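Local coordinates for protein Xaa-Pro dipeptidase (Mycobacterium tuberculosis, PDB 5E2C) that probably acts as a metal-dependent exopeptidase (aminopeptidase or Xaa-Pro dipeptidase type) when whole, and is represented here by its N-terminal creatinase/prolidase domain, at residues A[20-25]-A[29-34]; A[39-44]-A[48-53]. One frame throughout, in Å; residues are numbered along the deposited sequence.

Overall arrangement
Contact 1 (20-25 with 29-34) and contact 2 (39-44 with 48-53) follow each other along the chain, their centres about 8 Å apart, and belong to the central part of the creatinase/prolidase N-terminal domain. Contact 1 turns strand 19-22 into helix 25-32; contact 2 is the hairpin that comes next. Strands 19-22 and 40-44 are antiparallel neighbours in the mixed sheet, where I22 N lies 2.7 Å from L41 O and M20 N 2.8 Å from V43 O, both probable hydrogen bonds. Packing joins them too: L31 CB comes within 3.5 Å of L41 CD2. No metal or ligand is bound at either contact in this N-terminal fragment, and the peptidase chemistry presumably belongs to the M24 peptidase part of the full-length protein.

Contact 1 (A[20-25]-A[29-34]); sequences MLISDL and RYLSGF
I22 and L31 supply the apolar half of this contact, their side chains crossing at about a right angle. A single methyl of the leucine, CD1, does the touching: it sits 3.8 Å from I22 CG1 and 3.9 Å from I22 CD1, so the whole ethyl arm of the isoleucine lies against it. That arm stands beside the backbone N of I22, opposite its carbonyl carbon (chi1 -57°), while L31 brings its own branch point up with the same first torsion. L8 of helix 3-14 touches both residues and closes the small cluster over the sheet.

The polar half is gathered around one carbonyl. L25 O accepts the backbone N-H of R29 at 2.9 Å, a nearly straight bond (166° at the hydrogen) and an ordinary i to i+4 helical link. The backbone bond also brings R29 CB to 3.3 Å from L25 O; further out the chain bends at chi3 (67°). In the conformer described, NH1 donates to a water at 2.7 Å, in the plane of the guanidinium, and that water returns only a weak bond to L25 O.

Both ends of the helix are marked, the first by an aspartate and the last by a glycine and a serine hydroxyl. D24 is the N-cap, its OD1 taking the N-H of I26 while OD2 is held by H98. At the other end G33 departs from helical geometry with positive phi, and S32 OG accepts from F34 N at 3.0 Å, making an ST turn. Together these features describe a strand-to-helix connection leaving an inner strand of the mixed sheet of this alpha/beta domain, with an Asp N-cap opening the helix and a glycine and ST turn ending it.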
loop_
_atom_site.group_PDB
_atom_site.type_symbol
_atom_site.label_atom_id
_atom_site.label_comp_id
_atom_site.label_asym_id
_atom_site.label_seq_id
_atom_site.Cartn_x
_atom_site.Cartn_y
_atom_site.Cartn_z
HETATM N N MSE A 20 7.560 -16.500 3.092
HETATM C CA MSE A 20 7.312 -15.229 2.468
HETATM C C MSE A 20 6.005 -15.270 1.730
HETATM O O MSE A 20 5.694 -16.238 1.011
HETATM C CB MSE A 20 8.423 -14.958 1.477
HETATM C CG MSE A 20 8.089 -13.678 0.768
HETATM SE SE MSE A 20 9.731 -12.792 0.311
HETATM C CE MSE A 20 8.905 -11.108 -0.307
ATOM N N LEU A 21 5.248 -14.202 1.906
ATOM C CA LEU A 21 4.044 -13.937 1.128
ATOM C C LEU A 21 4.420 -13.029 -0.030
ATOM O O LEU A 21 4.942 -11.922 0.167
ATOM C CB LEU A 21 3.003 -13.225 1.987
ATOM C CG LEU A 21 1.731 -12.794 1.254
ATOM C CD1 LEU A 21 0.996 -14.017 0.705
ATOM C CD2 LEU A 21 0.859 -11.998 2.214
ATOM N N ILE A 22 4.180 -13.500 -1.240
ATOM C CA ILE A 22 4.423 -12.696 -2.435
ATOM C C ILE A 22 3.093 -12.132 -2.957
ATOM O O ILE A 22 2.156 -12.884 -3.256
ATOM C CB ILE A 22 5.136 -13.518 -3.518
ATOM C CG1 ILE A 22 6.450 -14.074 -2.957
ATOM C CG2 ILE A 22 5.435 -12.666 -4.748
ATOM C CD1 ILE A 22 6.337 -15.480 -2.494
ATOM N N SER A 23 3.030 -10.803 -3.046
ATOM C CA SER A 23 1.811 -10.070 -3.413
ATOM C C SER A 23 1.933 -9.282 -4.741
ATOM O O SER A 23 0.907 -8.912 -5.340
ATOM C CB SER A 23 1.433 -9.089 -2.299
ATOM O OG SER A 23 1.211 -9.748 -1.051
ATOM N N ASP A 24 3.161 -8.971 -5.147
ATOM C CA ASP A 24 3.435 -8.236 -6.400
ATOM C C ASP A 24 3.215 -9.231 -7.534
ATOM O O ASP A 24 3.844 -10.278 -7.569
ATOM C CB ASP A 24 4.882 -7.689 -6.356
ATOM C CG ASP A 24 5.270 -6.871 -7.593
ATOM O OD1 ASP A 24 4.815 -7.183 -8.704
ATOM O OD2 ASP A 24 6.065 -5.920 -7.463
ATOM N N LEU A 25 2.298 -8.920 -8.441
ATOM C CA LEU A 25 1.947 -9.843 -9.509
ATOM C C LEU A 25 3.111 -10.190 -10.453
ATOM O O LEU A 25 3.179 -11.312 -10.947
ATOM C CB LEU A 25 0.749 -9.324 -10.293
ATOM C CG LEU A 25 -0.534 -9.194 -9.467
ATOM C CD1 LEU A 25 -1.628 -8.638 -10.360
ATOM C CD2 LEU A 25 -0.950 -10.519 -8.836
ATOM N N ARG A 29 4.038 -14.074 -10.847
ATOM C CA ARG A 29 4.220 -14.654 -12.171
ATOM C C ARG A 29 5.607 -15.296 -12.319
ATOM O O ARG A 29 5.732 -16.420 -12.823
ATOM C CB ARG A 29 4.003 -13.581 -13.241
ATOM C CG ARG A 29 3.874 -14.122 -14.653
ATOM C CD ARG A 29 3.442 -13.033 -15.625
ATOM N NE ARG A 29 4.472 -12.009 -15.793
ATOM C CZ ARG A 29 4.353 -10.737 -15.416
ATOM N NH1 ARG A 29 3.239 -10.298 -14.837
ATOM N NH2 ARG A 29 5.359 -9.898 -15.617
ATOM N N TYR A 30 6.642 -14.591 -11.860
ATOM C CA TYR A 30 8.027 -15.085 -11.949
ATOM C C TYR A 30 8.194 -16.433 -11.248
ATOM O O TYR A 30 8.828 -17.355 -11.782
ATOM C CB TYR A 30 8.985 -14.048 -11.358
ATOM C CG TYR A 30 10.424 -14.452 -11.399
ATOM C CD1 TYR A 30 11.122 -14.455 -12.597
ATOM C CD2 TYR A 30 11.085 -14.860 -10.247
ATOM C CE1 TYR A 30 12.446 -14.838 -12.643
ATOM C CE2 TYR A 30 12.422 -15.232 -10.280
ATOM C CZ TYR A 30 13.090 -15.231 -11.486
ATOM O OH TYR A 30 14.407 -15.613 -11.531
ATOM N N LEU A 31 7.584 -16.557 -10.066
ATOM C CA LEU A 31 7.736 -17.723 -9.241
ATOM C C LEU A 31 6.799 -18.885 -9.535
ATOM O O LEU A 31 7.078 -19.992 -9.112
ATOM C CB LEU A 31 7.551 -17.337 -7.758
ATOM C CG LEU A 31 8.596 -16.338 -7.248
ATOM C CD1 LEU A 31 8.126 -15.757 -5.925
ATOM C CD2 LEU A 31 9.944 -17.000 -7.098
ATOM N N SER A 32 5.682 -18.626 -10.205
ATOM C CA SER A 32 4.642 -19.646 -10.346
ATOM C C SER A 32 4.179 -19.870 -11.781
ATOM O O SER A 32 3.548 -20.876 -12.051
ATOM C CB SER A 32 3.427 -19.268 -9.515
ATOM O OG SER A 32 2.713 -18.202 -10.126
ATOM N N GLY A 33 4.441 -18.929 -12.668
ATOM C CA GLY A 33 3.897 -18.987 -14.030
ATOM C C GLY A 33 2.454 -18.503 -14.141
ATOM O O GLY A 33 1.903 -18.393 -15.246
ATOM N N PHE A 34 1.840 -18.159 -13.019
ATOM C CA PHE A 34 0.448 -17.691 -13.021
ATOM C C PHE A 34 0.379 -16.201 -13.338
ATOM O O PHE A 34 1.045 -15.397 -12.689
ATOM C CB PHE A 34 -0.199 -17.963 -11.668
ATOM C CG PHE A 34 -1.595 -17.446 -11.555
ATOM C CD1 PHE A 34 -2.608 -17.993 -12.328
ATOM C CD2 PHE A 34 -1.897 -16.396 -10.703
ATOM C CE1 PHE A 34 -3.907 -17.533 -12.225
ATOM C CE2 PHE A 34 -3.200 -15.918 -10.600
ATOM C CZ PHE A 34 -4.206 -16.486 -11.364
HETATM O O HOH W 1 1.017 -11.290 -13.602
#

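Contact 2 (A[39-44]-A[48-53]); sequences GALLVF and RDAVLA
L42 and V51 lie at the firm centre of this antiparallel hairpin, forming a hydrogen-bonded pair: L42 N reaches V51 O at 2.8 Å, and V51 N returns to L42 O. A40 and A53 repeat the pattern, whereas L41 and L52 between them form a non-hydrogen-bonded pair. Here the leucines meet by methyls, CD1 to CD1 at 4.1 Å, each having swung CG opposite its backbone N (chi1 of L41 -175°). A50 CB packs on L41 CD1 and V43 CG2. Helix 77-87 covers the face bearing A40 and V51; helix 3-14 packs against V43 and A50.

Toward the turn the direct ladder gives way to water. One molecule accepts from F44 N at 2.9 Å and donates to R48 O, spanning a separation that the strands no longer close. R48, partly exposed, carries CD over the centre of the F44 ring and sets its guanidinium over the rim, R48 CZ 3.6 Å from F44 CD2, the planes 30° apart. Exposed D49 brings its O to the ring edge. D46 forms a salt bridge with R48 NE, and A88 O takes NH1. What follows is an apolar, backbone-bonded core whose turn end is bridged by a single water and bordered by an arginine shared between aromatic ring, acid and carbonyl.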
loop_
_atom_site.group_PDB
_atom_site.type_symbol
_atom_site.label_atom_id
_atom_site.label_comp_id
_atom_site.label_asym_id
_atom_site.label_seq_id
_atom_site.Cartn_x
_atom_site.Cartn_y
_atom_site.Cartn_z
ATOM N N GLY A 39 -3.796 -12.533 -7.416
ATOM C CA GLY A 39 -3.088 -13.722 -7.005
ATOM C C GLY A 39 -2.061 -13.405 -5.950
ATOM O O GLY A 39 -1.563 -12.284 -5.873
ATOM N N ALA A 40 -1.752 -14.404 -5.135
ATOM C CA ALA A 40 -0.700 -14.287 -4.148
ATOM C C ALA A 40 -0.098 -15.671 -3.967
ATOM O O ALA A 40 -0.712 -16.684 -4.288
ATOM C CB ALA A 40 -1.250 -13.748 -2.834
ATOM N N LEU A 41 1.124 -15.704 -3.468
ATOM C CA LEU A 41 1.874 -16.944 -3.372
ATOM C C LEU A 41 2.549 -16.994 -2.005
ATOM O O LEU A 41 3.104 -15.987 -1.548
ATOM C CB LEU A 41 2.928 -16.993 -4.481
ATOM C CG LEU A 41 3.732 -18.276 -4.597
ATOM C CD1 LEU A 41 2.825 -19.380 -5.124
ATOM C CD2 LEU A 41 4.919 -18.060 -5.512
ATOM N N LEU A 42 2.449 -18.141 -1.340
ATOM C CA LEU A 42 3.158 -18.379 -0.066
ATOM C C LEU A 42 4.309 -19.366 -0.316
ATOM O O LEU A 42 4.081 -20.468 -0.802
ATOM C CB LEU A 42 2.178 -18.941 0.965
ATOM C CG LEU A 42 2.712 -19.321 2.345
ATOM C CD1 LEU A 42 3.352 -18.111 3.019
ATOM C CD2 LEU A 42 1.606 -19.924 3.208
ATOM N N VAL A 43 5.541 -18.968 -0.012
ATOM C CA VAL A 43 6.685 -19.854 -0.174
ATOM C C VAL A 43 7.347 -20.042 1.181
ATOM O O VAL A 43 7.627 -19.044 1.863
ATOM C CB VAL A 43 7.712 -19.264 -1.162
ATOM C CG1 VAL A 43 8.914 -20.177 -1.303
ATOM C CG2 VAL A 43 7.055 -19.056 -2.511
ATOM N N PHE A 44 7.592 -21.307 1.553
ATOM C CA PHE A 44 8.231 -21.644 2.835
ATOM C C PHE A 44 9.740 -21.757 2.699
ATOM O O PHE A 44 10.245 -22.116 1.643
ATOM C CB PHE A 44 7.696 -22.957 3.392
ATOM C CG PHE A 44 6.211 -22.956 3.675
ATOM C CD1 PHE A 44 5.307 -23.336 2.697
ATOM C CD2 PHE A 44 5.714 -22.579 4.929
ATOM C CE1 PHE A 44 3.946 -23.351 2.955
ATOM C CE2 PHE A 44 4.346 -22.586 5.184
ATOM C CZ PHE A 44 3.463 -22.971 4.197
ATOM N N ARG A 48 8.552 -27.558 2.630
ATOM C CA ARG A 48 7.112 -27.497 2.327
ATOM C C ARG A 48 6.873 -26.789 0.991
ATOM O O ARG A 48 7.573 -25.852 0.644
ATOM C CB ARG A 48 6.342 -26.784 3.436
ATOM C CG ARG A 48 6.217 -27.596 4.712
ATOM C CD ARG A 48 5.625 -26.793 5.858
ATOM N NE ARG A 48 6.551 -25.801 6.398
ATOM C CZ ARG A 48 6.329 -25.070 7.489
ATOM N NH1 ARG A 48 5.215 -25.224 8.192
ATOM N NH2 ARG A 48 7.235 -24.188 7.889
ATOM N N ASP A 49 5.897 -27.278 0.240
ATOM C CA ASP A 49 5.597 -26.726 -1.071
ATOM C C ASP A 49 4.812 -25.427 -0.964
ATOM O O ASP A 49 4.076 -25.181 0.010
ATOM C CB ASP A 49 4.783 -27.712 -1.911
ATOM C CG ASP A 49 5.547 -28.984 -2.241
ATOM O OD1 ASP A 49 6.787 -28.935 -2.457
ATOM O OD2 ASP A 49 4.885 -30.035 -2.312
ATOM N N ALA A 50 4.964 -24.617 -2.005
ATOM C CA ALA A 50 4.316 -23.316 -2.086
ATOM C C ALA A 50 2.812 -23.440 -2.299
ATOM O O ALA A 50 2.321 -24.456 -2.791
ATOM C CB ALA A 50 4.947 -22.496 -3.200
ATOM N N VAL A 51 2.078 -22.409 -1.900
ATOM C CA VAL A 51 0.625 -22.384 -2.075
ATOM C C VAL A 51 0.253 -21.127 -2.860
ATOM O O VAL A 51 0.633 -20.007 -2.470
ATOM C CB VAL A 51 -0.109 -22.407 -0.710
ATOM C CG1 VAL A 51 -1.611 -22.490 -0.915
ATOM C CG2 VAL A 51 0.396 -23.560 0.162
ATOM N N LEU A 52 -0.483 -21.309 -3.963
ATOM C CA LEU A 52 -0.998 -20.190 -4.758
ATOM C C LEU A 52 -2.442 -19.934 -4.351
ATOM O O LEU A 52 -3.182 -20.874 -4.125
ATOM C CB LEU A 52 -0.925 -20.529 -6.249
ATOM C CG LEU A 52 -1.400 -19.472 -7.242
ATOM C CD1 LEU A 52 -0.425 -18.310 -7.300
ATOM C CD2 LEU A 52 -1.506 -20.111 -8.619
ATOM N N ALA A 53 -2.823 -18.669 -4.216
ATOM C CA ALA A 53 -4.209 -18.293 -4.002
ATOM C C ALA A 53 -4.647 -17.302 -5.068
ATOM O O ALA A 53 -3.923 -16.349 -5.410
ATOM C CB ALA A 53 -4.418 -17.702 -2.617
HETATM O O HOH W 2 7.384 -23.352 -0.505
#